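Local coordinates for protein titin (Homo sapiens, PDB 2A38) that is a giant muscle protein whose N-terminal pair of immunoglobulin domains probably serves at the Z-disc end of the filament, at residues Val15-Gly20 and Ala93-Lys98; Ser21-Glu26 and Pro68-Ala73; Ala99-Pro104 and Asn180-Ala185. All blocks are in the same frame, centred on the assembly; numbering follows the deposited sequence.

How the interactions relate
Three contacts run from the first immunoglobulin domain into the second. Interactions 1 and 2 lie in the first domain with centres about 7 Å apart, and along the chain the partners of interaction 2 fall between those of interaction 1. They meet directly: Gly20 N lies 2.7 Å from Val70 O, probably hydrogen-bonded, while Val97 CG2 rests against Thr71 O. Interaction 3 opens the second domain; its centre is about 20 Å from that of interaction 1 and 22 Å from that of interaction 2, but Ala99 and Glu100 still touch Leu18, Glu19 and Lys72. The cadmium ion belongs with Glu26 of interaction 2, about 14 Å from the side chain of Val15 in interaction 1.

Interaction 1 of 3, residues Val15-Gly20 and Ala93-Lys98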
ATOM      1  N   VAL A  15     -15.336   1.741 -11.862  1.00 37.61           N
ATOM      2  CA  VAL A  15     -14.470   0.688 -11.365  1.00 37.86           C
ATOM      3  C   VAL A  15     -14.152   0.773  -9.871  1.00 38.23           C
ATOM      4  O   VAL A  15     -13.954   1.855  -9.312  1.00 37.01           O
ATOM      5  CB  VAL A  15     -13.147   0.663 -12.164  1.00 37.71           C
ATOM      6  CG1 VAL A  15     -12.391   1.955 -11.951  1.00 36.53           C
ATOM      7  CG2 VAL A  15     -12.309  -0.529 -11.752  1.00 39.89           C
ATOM      8  N   VAL A  16     -14.136  -0.388  -9.228  1.00 38.97           N
ATOM      9  CA  VAL A  16     -13.805  -0.487  -7.814  1.00 39.48           C
ATOM     10  C   VAL A  16     -12.396  -1.046  -7.776  1.00 39.00           C
ATOM     11  O   VAL A  16     -12.156  -2.188  -8.171  1.00 37.80           O
ATOM     12  CB  VAL A  16     -14.734  -1.453  -7.060  1.00 39.80           C
ATOM     13  CG1 VAL A  16     -14.321  -1.527  -5.594  1.00 40.28           C
ATOM     14  CG2 VAL A  16     -16.169  -0.986  -7.181  1.00 39.84           C
ATOM     15  N   VAL A  17     -11.460  -0.229  -7.317  1.00 39.39           N
ATOM     16  CA  VAL A  17     -10.078  -0.652  -7.251  1.00 40.55           C
ATOM     17  C   VAL A  17      -9.582  -0.726  -5.807  1.00 40.73           C
ATOM     18  O   VAL A  17     -10.037   0.010  -4.930  1.00 40.05           O
ATOM     19  CB  VAL A  17      -9.173   0.301  -8.077  1.00 39.85           C
ATOM     20  CG1 VAL A  17      -9.121   1.674  -7.428  1.00 40.18           C
ATOM     21  CG2 VAL A  17      -7.783  -0.287  -8.209  1.00 40.43           C
ATOM     22  N   LEU A  18      -8.643  -1.639  -5.583  1.00 41.64           N
ATOM     23  CA  LEU A  18      -8.041  -1.868  -4.278  1.00 41.78           C
ATOM     24  C   LEU A  18      -6.900  -0.879  -4.054  1.00 42.07           C
ATOM     25  O   LEU A  18      -6.031  -0.739  -4.910  1.00 42.39           O
ATOM     26  CB  LEU A  18      -7.501  -3.295  -4.235  1.00 41.87           C
ATOM     27  CG  LEU A  18      -7.064  -3.883  -2.899  1.00 42.80           C
ATOM     28  CD1 LEU A  18      -8.262  -3.981  -1.952  1.00 42.59           C
ATOM     29  CD2 LEU A  18      -6.467  -5.257  -3.155  1.00 43.19           C
ATOM     30  N   GLU A  19      -6.901  -0.194  -2.914  1.00 42.21           N
ATOM     31  CA  GLU A  19      -5.842   0.765  -2.611  1.00 43.56           C
ATOM     32  C   GLU A  19      -4.477   0.274  -3.056  1.00 43.55           C
ATOM     33  O   GLU A  19      -4.156  -0.906  -2.920  1.00 43.81           O
ATOM     34  CB  GLU A  19      -5.748   1.019  -1.121  1.00 46.15           C
ATOM     35  CG  GLU A  19      -6.650   2.073  -0.578  1.00 51.44           C
ATOM     36  CD  GLU A  19      -6.105   2.605   0.724  1.00 55.12           C
ATOM     37  OE1 GLU A  19      -5.132   3.396   0.674  1.00 56.44           O
ATOM     38  OE2 GLU A  19      -6.628   2.213   1.795  1.00 57.86           O
ATOM     39  N   GLY A  20      -3.662   1.188  -3.568  1.00 43.04           N
ATOM     40  CA  GLY A  20      -2.333   0.811  -3.999  1.00 43.08           C
ATOM     41  C   GLY A  20      -2.283   0.082  -5.325  1.00 43.08           C
ATOM     42  O   GLY A  20      -1.218   0.000  -5.933  1.00 44.03           O
ATOM     43  N   ALA A  93     -17.796   8.385 -15.265  1.00 23.28           N
ATOM     44  CA  ALA A  93     -17.807   7.141 -14.493  1.00 24.43           C
ATOM     45  C   ALA A  93     -17.311   7.433 -13.086  1.00 25.10           C
ATOM     46  O   ALA A  93     -16.768   8.500 -12.818  1.00 23.50           O
ATOM     47  CB  ALA A  93     -16.911   6.090 -15.152  1.00 24.16           C
ATOM     48  N   GLU A  94     -17.489   6.479 -12.185  1.00 27.98           N
ATOM     49  CA  GLU A  94     -17.055   6.682 -10.815  1.00 31.28           C
ATOM     50  C   GLU A  94     -15.949   5.714 -10.413  1.00 30.87           C
ATOM     51  O   GLU A  94     -15.951   4.546 -10.809  1.00 29.65           O
ATOM     52  CB  GLU A  94     -18.243   6.526  -9.873  1.00 35.11           C
ATOM     53  CG  GLU A  94     -17.928   6.875  -8.439  1.00 43.64           C
ATOM     54  CD  GLU A  94     -18.927   6.272  -7.460  1.00 49.64           C
ATOM     55  OE1 GLU A  94     -20.149   6.487  -7.647  1.00 53.26           O
ATOM     56  OE2 GLU A  94     -18.488   5.580  -6.504  1.00 51.75           O
ATOM     57  N   LEU A  95     -14.991   6.214  -9.642  1.00 30.95           N
ATOM     58  CA  LEU A  95     -13.894   5.386  -9.162  1.00 32.10           C
ATOM     59  C   LEU A  95     -14.099   5.139  -7.664  1.00 33.39           C
ATOM     60  O   LEU A  95     -14.153   6.080  -6.874  1.00 32.47           O
ATOM     61  CB  LEU A  95     -12.549   6.082  -9.395  1.00 30.77           C
ATOM     62  CG  LEU A  95     -11.327   5.425  -8.735  1.00 30.48           C
ATOM     63  CD1 LEU A  95     -11.141   4.021  -9.275  1.00 30.05           C
ATOM     64  CD2 LEU A  95     -10.084   6.258  -8.994  1.00 29.20           C
ATOM     65  N   LEU A  96     -14.237   3.872  -7.286  1.00 35.32           N
ATOM     66  CA  LEU A  96     -14.426   3.504  -5.887  1.00 36.87           C
ATOM     67  C   LEU A  96     -13.192   2.758  -5.408  1.00 36.85           C
ATOM     68  O   LEU A  96     -12.841   1.713  -5.955  1.00 37.07           O
ATOM     69  CB  LEU A  96     -15.660   2.616  -5.738  1.00 38.88           C
ATOM     70  CG  LEU A  96     -15.862   2.008  -4.350  1.00 42.09           C
ATOM     71  CD1 LEU A  96     -15.889   3.119  -3.305  1.00 42.26           C
ATOM     72  CD2 LEU A  96     -17.156   1.191  -4.325  1.00 42.17           C
ATOM     73  N   VAL A  97     -12.528   3.296  -4.393  1.00 37.29           N
ATOM     74  CA  VAL A  97     -11.315   2.675  -3.874  1.00 38.40           C
ATOM     75  C   VAL A  97     -11.579   1.841  -2.622  1.00 40.11           C
ATOM     76  O   VAL A  97     -12.088   2.347  -1.622  1.00 39.49           O
ATOM     77  CB  VAL A  97     -10.248   3.742  -3.557  1.00 37.16           C
ATOM     78  CG1 VAL A  97      -8.967   3.080  -3.080  1.00 36.10           C
ATOM     79  CG2 VAL A  97      -9.991   4.584  -4.794  1.00 35.72           C
ATOM     80  N   LYS A  98     -11.225   0.560  -2.694  1.00 42.10           N
ATOM     81  CA  LYS A  98     -11.412  -0.370  -1.582  1.00 42.35           C
ATOM     82  C   LYS A  98     -10.185  -0.395  -0.673  1.00 40.85           C
ATOM     83  O   LYS A  98      -9.061  -0.582  -1.136  1.00 39.93           O
ATOM     84  CB  LYS A  98     -11.694  -1.781  -2.121  1.00 44.42           C
ATOM     85  CG  LYS A  98     -11.795  -2.862  -1.051  1.00 47.47           C
ATOM     86  CD  LYS A  98     -12.840  -2.502   0.004  1.00 50.54           C
ATOM     87  CE  LYS A  98     -12.712  -3.379   1.247  1.00 51.18           C
ATOM     88  NZ  LYS A  98     -13.563  -2.891   2.370  1.00 51.51           N
TER
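Strand 15-18 runs parallel to the end of strand 87-98, their short axes inclined at 28°, with Val16 abreast of Leu96 and Leu18 abreast of Lys98. Five backbone bonds join them in the staggered pattern of a parallel pair: Val15 and Val17 use both N-H and C=O, and Glu19 N closes the ladder on Lys98 O at 2.8 Å. The shortest rung, Lys98 N to Val17 O, measures 2.6 Å.

On the inner face, Leu95 CD1 sits between two valine methyls, at 3.6 Å from Val15 CG1 and the same distance from Val17 CG1. Both valines make this possible by placing CG1 between the backbone N and the carbonyl carbon, the crowded position. Phe25 and Ala23 of strand 23-32 cover this face. Past the strand end, Glu19 CG meets Val97 CG1 of the same face. On the other face Val16 and Leu96 lie side by side, CG2 to CD2, and Leu18 CD1 reaches across to Lys98 CG, whose chain then leads off.

This is the A'-G pairing found in I-set domains, as in V-set ones. With five backbone bonds supplying the polar part, the side chains add mainly apolar contact, more buried beside Val17 and Leu95, exposed beside Val16 and Leu96.

Interaction 2 of 3, residues Ser21-Glu26 and Pro68-Ala73. With CD (cadmium ion), chain D.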
ATOM      1  N   SER A  21      -3.411  -0.468  -5.772  1.00 42.52           N
ATOM      2  CA  SER A  21      -3.441  -1.161  -7.057  1.00 42.46           C
ATOM      3  C   SER A  21      -3.531  -0.099  -8.143  1.00 42.13           C
ATOM      4  O   SER A  21      -3.727   1.084  -7.850  1.00 41.60           O
ATOM      5  CB  SER A  21      -4.649  -2.099  -7.159  1.00 43.65           C
ATOM      6  OG  SER A  21      -4.492  -3.241  -6.334  1.00 45.46           O
ATOM      7  N   THR A  22      -3.378  -0.516  -9.394  1.00 41.63           N
ATOM      8  CA  THR A  22      -3.449   0.424 -10.506  1.00 41.96           C
ATOM      9  C   THR A  22      -4.892   0.556 -10.974  1.00 40.18           C
ATOM     10  O   THR A  22      -5.624  -0.432 -11.040  1.00 39.55           O
ATOM     11  CB  THR A  22      -2.574  -0.041 -11.697  1.00 43.78           C
ATOM     12  OG1 THR A  22      -3.053  -1.302 -12.185  1.00 47.29           O
ATOM     13  CG2 THR A  22      -1.124  -0.200 -11.264  1.00 43.11           C
ATOM     14  N   ALA A  23      -5.301   1.784 -11.278  1.00 39.37           N
ATOM     15  CA  ALA A  23      -6.661   2.042 -11.752  1.00 38.63           C
ATOM     16  C   ALA A  23      -6.607   2.577 -13.171  1.00 37.66           C
ATOM     17  O   ALA A  23      -5.786   3.440 -13.494  1.00 36.03           O
ATOM     18  CB  ALA A  23      -7.368   3.049 -10.845  1.00 37.67           C
ATOM     19  N   THR A  24      -7.484   2.055 -14.020  1.00 37.31           N
ATOM     20  CA  THR A  24      -7.519   2.487 -15.401  1.00 36.31           C
ATOM     21  C   THR A  24      -8.913   2.758 -15.934  1.00 35.20           C
ATOM     22  O   THR A  24      -9.825   1.933 -15.810  1.00 35.67           O
ATOM     23  CB  THR A  24      -6.865   1.454 -16.330  1.00 36.90           C
ATOM     24  OG1 THR A  24      -5.601   1.058 -15.785  1.00 39.30           O
ATOM     25  CG2 THR A  24      -6.635   2.061 -17.711  1.00 36.61           C
ATOM     26  N   PHE A  25      -9.057   3.944 -16.514  1.00 32.97           N
ATOM     27  CA  PHE A  25     -10.282   4.385 -17.158  1.00 28.81           C
ATOM     28  C   PHE A  25      -9.899   4.407 -18.633  1.00 27.06           C
ATOM     29  O   PHE A  25      -8.853   4.939 -18.995  1.00 25.84           O
ATOM     30  CB  PHE A  25     -10.659   5.794 -16.697  1.00 29.26           C
ATOM     31  CG  PHE A  25     -11.480   5.824 -15.444  1.00 30.82           C
ATOM     32  CD1 PHE A  25     -11.047   6.528 -14.328  1.00 31.10           C
ATOM     33  CD2 PHE A  25     -12.702   5.152 -15.384  1.00 32.04           C
ATOM     34  CE1 PHE A  25     -11.822   6.567 -13.167  1.00 31.87           C
ATOM     35  CE2 PHE A  25     -13.487   5.185 -14.226  1.00 32.52           C
ATOM     36  CZ  PHE A  25     -13.046   5.892 -13.118  1.00 31.31           C
ATOM     37  N   GLU A  26     -10.725   3.808 -19.480  1.00 25.40           N
ATOM     38  CA  GLU A  26     -10.447   3.779 -20.906  1.00 25.21           C
ATOM     39  C   GLU A  26     -11.745   4.008 -21.670  1.00 23.97           C
ATOM     40  O   GLU A  26     -12.819   3.630 -21.214  1.00 23.79           O
ATOM     41  CB  GLU A  26      -9.837   2.431 -21.300  1.00 26.23           C
ATOM     42  CG  GLU A  26      -9.491   2.308 -22.781  1.00 30.46           C
ATOM     43  CD  GLU A  26     -10.294   1.221 -23.488  1.00 33.63           C
ATOM     44  OE1 GLU A  26     -11.542   1.220 -23.364  1.00 37.21           O
ATOM     45  OE2 GLU A  26      -9.685   0.373 -24.171  1.00 30.92           O
ATOM     46  N   PRO A  68      -1.117   4.897 -11.348  1.00 41.90           N
ATOM     47  CA  PRO A  68      -0.231   3.821 -10.882  1.00 43.15           C
ATOM     48  C   PRO A  68      -0.626   3.257  -9.514  1.00 43.92           C
ATOM     49  O   PRO A  68      -1.165   2.154  -9.423  1.00 44.75           O
ATOM     50  CB  PRO A  68       1.137   4.494 -10.873  1.00 43.53           C
ATOM     51  CG  PRO A  68       1.043   5.420 -12.049  1.00 42.74           C
ATOM     52  CD  PRO A  68      -0.324   6.041 -11.836  1.00 42.93           C
ATOM     53  N   ALA A  69      -0.355   4.008  -8.452  1.00 44.51           N
ATOM     54  CA  ALA A  69      -0.710   3.567  -7.106  1.00 44.95           C
ATOM     55  C   ALA A  69      -1.927   4.365  -6.664  1.00 45.40           C
ATOM     56  O   ALA A  69      -1.811   5.529  -6.281  1.00 45.69           O
ATOM     57  CB  ALA A  69       0.449   3.804  -6.148  1.00 44.79           C
ATOM     58  N   VAL A  70      -3.098   3.743  -6.721  1.00 45.87           N
ATOM     59  CA  VAL A  70      -4.325   4.429  -6.339  1.00 47.17           C
ATOM     60  C   VAL A  70      -4.452   4.654  -4.841  1.00 47.06           C
ATOM     61  O   VAL A  70      -4.147   3.774  -4.041  1.00 47.59           O
ATOM     62  CB  VAL A  70      -5.557   3.653  -6.813  1.00 47.97           C
ATOM     63  CG1 VAL A  70      -6.825   4.419  -6.458  1.00 48.94           C
ATOM     64  CG2 VAL A  70      -5.475   3.438  -8.302  1.00 48.52           C
ATOM     65  N   THR A  71      -4.912   5.841  -4.471  1.00 46.95           N
ATOM     66  CA  THR A  71      -5.098   6.181  -3.068  1.00 47.49           C
ATOM     67  C   THR A  71      -6.584   6.443  -2.832  1.00 47.82           C
ATOM     68  O   THR A  71      -7.325   6.700  -3.779  1.00 48.06           O
ATOM     69  CB  THR A  71      -4.288   7.435  -2.694  1.00 48.03           C
ATOM     70  OG1 THR A  71      -4.778   8.560  -3.434  1.00 49.37           O
ATOM     71  CG2 THR A  71      -2.814   7.227  -3.026  1.00 47.85           C
ATOM     72  N   LYS A  72      -7.021   6.367  -1.578  1.00 47.67           N
ATOM     73  CA  LYS A  72      -8.426   6.595  -1.251  1.00 47.09           C
ATOM     74  C   LYS A  72      -8.856   8.010  -1.609  1.00 46.51           C
ATOM     75  O   LYS A  72     -10.043   8.285  -1.782  1.00 46.42           O
ATOM     76  CB  LYS A  72      -8.674   6.358   0.235  1.00 48.49           C
ATOM     77  CG  LYS A  72      -8.787   4.897   0.626  1.00 51.50           C
ATOM     78  CD  LYS A  72      -8.957   4.755   2.129  1.00 53.83           C
ATOM     79  CE  LYS A  72      -9.202   3.309   2.517  1.00 55.93           C
ATOM     80  NZ  LYS A  72      -9.248   3.126   3.994  1.00 57.63           N
ATOM     81  N   ALA A  73      -7.881   8.904  -1.722  1.00 45.10           N
ATOM     82  CA  ALA A  73      -8.151  10.297  -2.051  1.00 43.64           C
ATOM     83  C   ALA A  73      -8.413  10.505  -3.545  1.00 42.59           C
ATOM     84  O   ALA A  73      -8.676  11.623  -3.982  1.00 42.85           O
ATOM     85  CB  ALA A  73      -6.977  11.162  -1.599  1.00 42.72           C
TER
HETATM   86 CD    CD D 501     -10.440  -0.941 -25.718  1.00 50.47          CD
HETATM   87  O   HOH W   1     -12.299  -0.812 -24.364  1.00 26.97           O
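The tight part of this contact is one short crossing of backbones just before strand 23-32 begins. Val70 N donates to Ser21 O at 3.0 Å, in the carbonyl plane and with an angle of 163° at the hydrogen. The same oxygen has Val70 CG2 alongside it, because CG1 stands anti to the backbone N (chi1 -177°) and CG2 is left beside that N, turned toward the methyl of Ala23. A second carbonyl works in the opposite direction: Pro68 O comes within 3.1 Å of Thr22 CA in a C-H...O contact and lies 3.0 Å from Thr22 CG2. That methyl is anti to the carbonyl carbon of its own residue, with OG1 in the crowded position.

The loose side begins where the side chains turn outward. Ser21, Pro68 and Ala69 send their CB atoms away from the partner segment, and Ala69 is exposed. At the far end of the segment Glu26 serves the metal instead: OE2 binds cadmium at 2.2 Å, with a water at 2.3 Å from the ion and His28 as a further ligand. Arg62 NE also hydrogen-bonds OE2, a second tie that is likely to steady the carboxylate beside the ion.

No helix is involved. Val70 packs on Val17 and Val97, Ala23 and Phe25 pair by backbone hydrogen bonds with Ile67 and Leu65 of strand 62-67, and the Phe25 side chain touches Val15, Ala93 and Leu95 of the opposing sheet. The contact thus sets the start of strand B against the E-F loop, between strands 62-67 and 76-84, at one end of the I-set beta sandwich.

Interaction 3 of 3, residues Ala99-Pro104 and Asn180-Ala185; sequences AETAPP and NSVGRA
Two carbonyl oxygens grip Asn180 ND2: Ala102 O across the contact at 2.8 Å and Pro131 O from the loop following strand 119-130. The first bond is well formed, 155° at the hydrogen, with Ala102 O almost within the amide plane and the donor lying in the carbonyl plane in return. The torsions set this up. Asn180 CG occupies the crowded position between backbone N and carbonyl carbon (chi1 72°), and chi2 of -1° turns OD1 back over its own turn while ND2 reaches outward. OD1 receives two weak bonds, from Val182 N and Gly183 N, each 3.0 Å away, so both ends of the amide are engaged and its flip is decided. An alanine here would remove the amide and with it the bond to Ala102 O, and would probably leave the turn less firmly tied to the start of strand 102-106.

Around the amide, proline carbons pack on the oxygens of the turn. Pro104 crosses Asn180 obliquely, its CD 3.2 Å from OD1 and 3.3 Å from Gly183 O. Farther along, Pro104 CB meets Ala185 CB at 4.1 Å. Val182 lays its two methyls along the incoming chain: CG1 touches Thr101 CB, while CG2 sits 3.4 Å from Ala102 O. Gly183 passes close under Pro103, where a beta carbon would run into Pro103 CB, so the lack of a side chain lets the chains come together.

Asn180 to Gly183 form a type I beta turn, closed by paired backbone bonds between the two residues, that joins strands 172-180 and 183-193. Asparagine and glycine at its two ends make it an NxxG F-G hairpin, as in other titin immunoglobulin domains of the I-set, here lying against the first strand where the interdomain linker enters the second domain.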
ATOM      1  N   ALA A  99     -10.412  -0.198   0.623  1.00 40.11           N
ATOM      2  CA  ALA A  99      -9.335  -0.198   1.612  1.00 38.85           C
ATOM      3  C   ALA A  99      -8.551  -1.508   1.577  1.00 37.45           C
ATOM      4  O   ALA A  99      -9.127  -2.595   1.512  1.00 36.37           O
ATOM      5  CB  ALA A  99      -9.905   0.026   3.004  1.00 39.09           C
ATOM      6  N   GLU A 100      -7.231  -1.388   1.617  1.00 36.73           N
ATOM      7  CA  GLU A 100      -6.346  -2.543   1.578  1.00 36.99           C
ATOM      8  C   GLU A 100      -5.945  -2.986   2.981  1.00 34.46           C
ATOM      9  O   GLU A 100      -5.738  -2.159   3.869  1.00 34.86           O
ATOM     10  CB  GLU A 100      -5.093  -2.195   0.767  1.00 39.37           C
ATOM     11  CG  GLU A 100      -3.988  -3.234   0.813  1.00 44.12           C
ATOM     12  CD  GLU A 100      -2.687  -2.724   0.202  1.00 47.31           C
ATOM     13  OE1 GLU A 100      -2.282  -1.579   0.526  1.00 48.54           O
ATOM     14  OE2 GLU A 100      -2.063  -3.469  -0.590  1.00 48.47           O
ATOM     15  N   THR A 101      -5.848  -4.295   3.174  1.00 32.60           N
ATOM     16  CA  THR A 101      -5.442  -4.851   4.458  1.00 30.94           C
ATOM     17  C   THR A 101      -4.575  -6.089   4.256  1.00 28.87           C
ATOM     18  O   THR A 101      -4.652  -6.761   3.227  1.00 31.00           O
ATOM     19  CB  THR A 101      -6.656  -5.234   5.337  1.00 32.07           C
ATOM     20  OG1 THR A 101      -7.529  -6.107   4.604  1.00 33.45           O
ATOM     21  CG2 THR A 101      -7.415  -3.987   5.777  1.00 32.14           C
ATOM     22  N   ALA A 102      -3.749  -6.378   5.252  1.00 26.17           N
ATOM     23  CA  ALA A 102      -2.848  -7.522   5.223  1.00 24.37           C
ATOM     24  C   ALA A 102      -2.561  -7.898   6.668  1.00 23.33           C
ATOM     25  O   ALA A 102      -2.282  -7.032   7.488  1.00 24.05           O
ATOM     26  CB  ALA A 102      -1.552  -7.149   4.518  1.00 21.98           C
ATOM     27  N   PRO A 103      -2.639  -9.191   7.005  1.00 22.85           N
ATOM     28  CA  PRO A 103      -2.365  -9.584   8.391  1.00 22.29           C
ATOM     29  C   PRO A 103      -0.880  -9.391   8.692  1.00 22.21           C
ATOM     30  O   PRO A 103      -0.069  -9.252   7.772  1.00 21.55           O
ATOM     31  CB  PRO A 103      -2.777 -11.049   8.417  1.00 22.10           C
ATOM     32  CG  PRO A 103      -2.391 -11.505   7.036  1.00 22.13           C
ATOM     33  CD  PRO A 103      -2.874 -10.371   6.155  1.00 21.98           C
ATOM     34  N   PRO A 104      -0.501  -9.369   9.983  1.00 21.84           N
ATOM     35  CA  PRO A 104       0.912  -9.192  10.332  1.00 20.61           C
ATOM     36  C   PRO A 104       1.740 -10.339   9.759  1.00 19.68           C
ATOM     37  O   PRO A 104       1.339 -11.500   9.799  1.00 19.06           O
ATOM     38  CB  PRO A 104       0.893  -9.198  11.854  1.00 20.59           C
ATOM     39  CG  PRO A 104      -0.492  -8.676  12.175  1.00 21.31           C
ATOM     40  CD  PRO A 104      -1.335  -9.429  11.196  1.00 21.45           C
ATOM     41  N   ASN A 180      -3.021  -6.873  14.254  1.00 13.01           N
ATOM     42  CA  ASN A 180      -3.677  -5.750  13.603  1.00 13.73           C
ATOM     43  C   ASN A 180      -5.117  -6.204  13.422  1.00 14.72           C
ATOM     44  O   ASN A 180      -5.460  -7.320  13.823  1.00 14.30           O
ATOM     45  CB  ASN A 180      -2.982  -5.298  12.300  1.00 11.39           C
ATOM     46  CG  ASN A 180      -3.155  -6.254  11.152  1.00 11.29           C
ATOM     47  OD1 ASN A 180      -3.776  -7.299  11.276  1.00 12.63           O
ATOM     48  ND2 ASN A 180      -2.594  -5.886  10.009  1.00  9.34           N
ATOM     49  N   SER A 181      -5.968  -5.347  12.877  1.00 15.24           N
ATOM     50  CA  SER A 181      -7.382  -5.681  12.726  1.00 14.83           C
ATOM     51  C   SER A 181      -7.674  -6.962  11.955  1.00 14.70           C
ATOM     52  O   SER A 181      -8.707  -7.599  12.176  1.00 14.16           O
ATOM     53  CB  SER A 181      -8.126  -4.516  12.062  1.00 16.66           C
ATOM     54  OG  SER A 181      -7.649  -4.303  10.740  1.00 19.47           O
ATOM     55  N   VAL A 182      -6.787  -7.348  11.047  1.00 13.53           N
ATOM     56  CA  VAL A 182      -7.040  -8.548  10.274  1.00 15.79           C
ATOM     57  C   VAL A 182      -6.358  -9.824  10.730  1.00 15.34           C
ATOM     58  O   VAL A 182      -6.631 -10.886  10.179  1.00 17.56           O
ATOM     59  CB  VAL A 182      -6.728  -8.331   8.776  1.00 17.21           C
ATOM     60  CG1 VAL A 182      -7.824  -7.493   8.165  1.00 21.09           C
ATOM     61  CG2 VAL A 182      -5.393  -7.647   8.595  1.00 18.26           C
ATOM     62  N   GLY A 183      -5.490  -9.748  11.730  1.00 14.07           N
ATOM     63  CA  GLY A 183      -4.848 -10.966  12.174  1.00 13.11           C
ATOM     64  C   GLY A 183      -3.778 -10.832  13.232  1.00 13.82           C
ATOM     65  O   GLY A 183      -3.441  -9.737  13.680  1.00 10.56           O
ATOM     66  N   ARG A 184      -3.247 -11.980  13.632  1.00 14.73           N
ATOM     67  CA  ARG A 184      -2.196 -12.046  14.629  1.00 15.95           C
ATOM     68  C   ARG A 184      -1.158 -13.060  14.179  1.00 16.14           C
ATOM     69  O   ARG A 184      -1.490 -14.111  13.646  1.00 15.81           O
ATOM     70  CB  ARG A 184      -2.754 -12.481  15.984  1.00 18.07           C
ATOM     71  CG  ARG A 184      -1.705 -12.479  17.096  1.00 22.77           C
ATOM     72  CD  ARG A 184      -2.228 -13.184  18.329  1.00 24.56           C
ATOM     73  NE  ARG A 184      -2.508 -14.582  18.031  1.00 28.53           N
ATOM     74  CZ  ARG A 184      -3.308 -15.351  18.758  1.00 32.06           C
ATOM     75  NH1 ARG A 184      -3.916 -14.847  19.827  1.00 31.55           N
ATOM     76  NH2 ARG A 184      -3.497 -16.626  18.425  1.00 31.85           N
ATOM     77  N   ALA A 185       0.103 -12.722  14.394  1.00 15.67           N
ATOM     78  CA  ALA A 185       1.212 -13.585  14.041  1.00 16.32           C
ATOM     79  C   ALA A 185       2.147 -13.619  15.246  1.00 16.76           C
ATOM     80  O   ALA A 185       2.252 -12.633  15.979  1.00 14.15           O
ATOM     81  CB  ALA A 185       1.935 -13.018  12.836  1.00 15.90           C
TER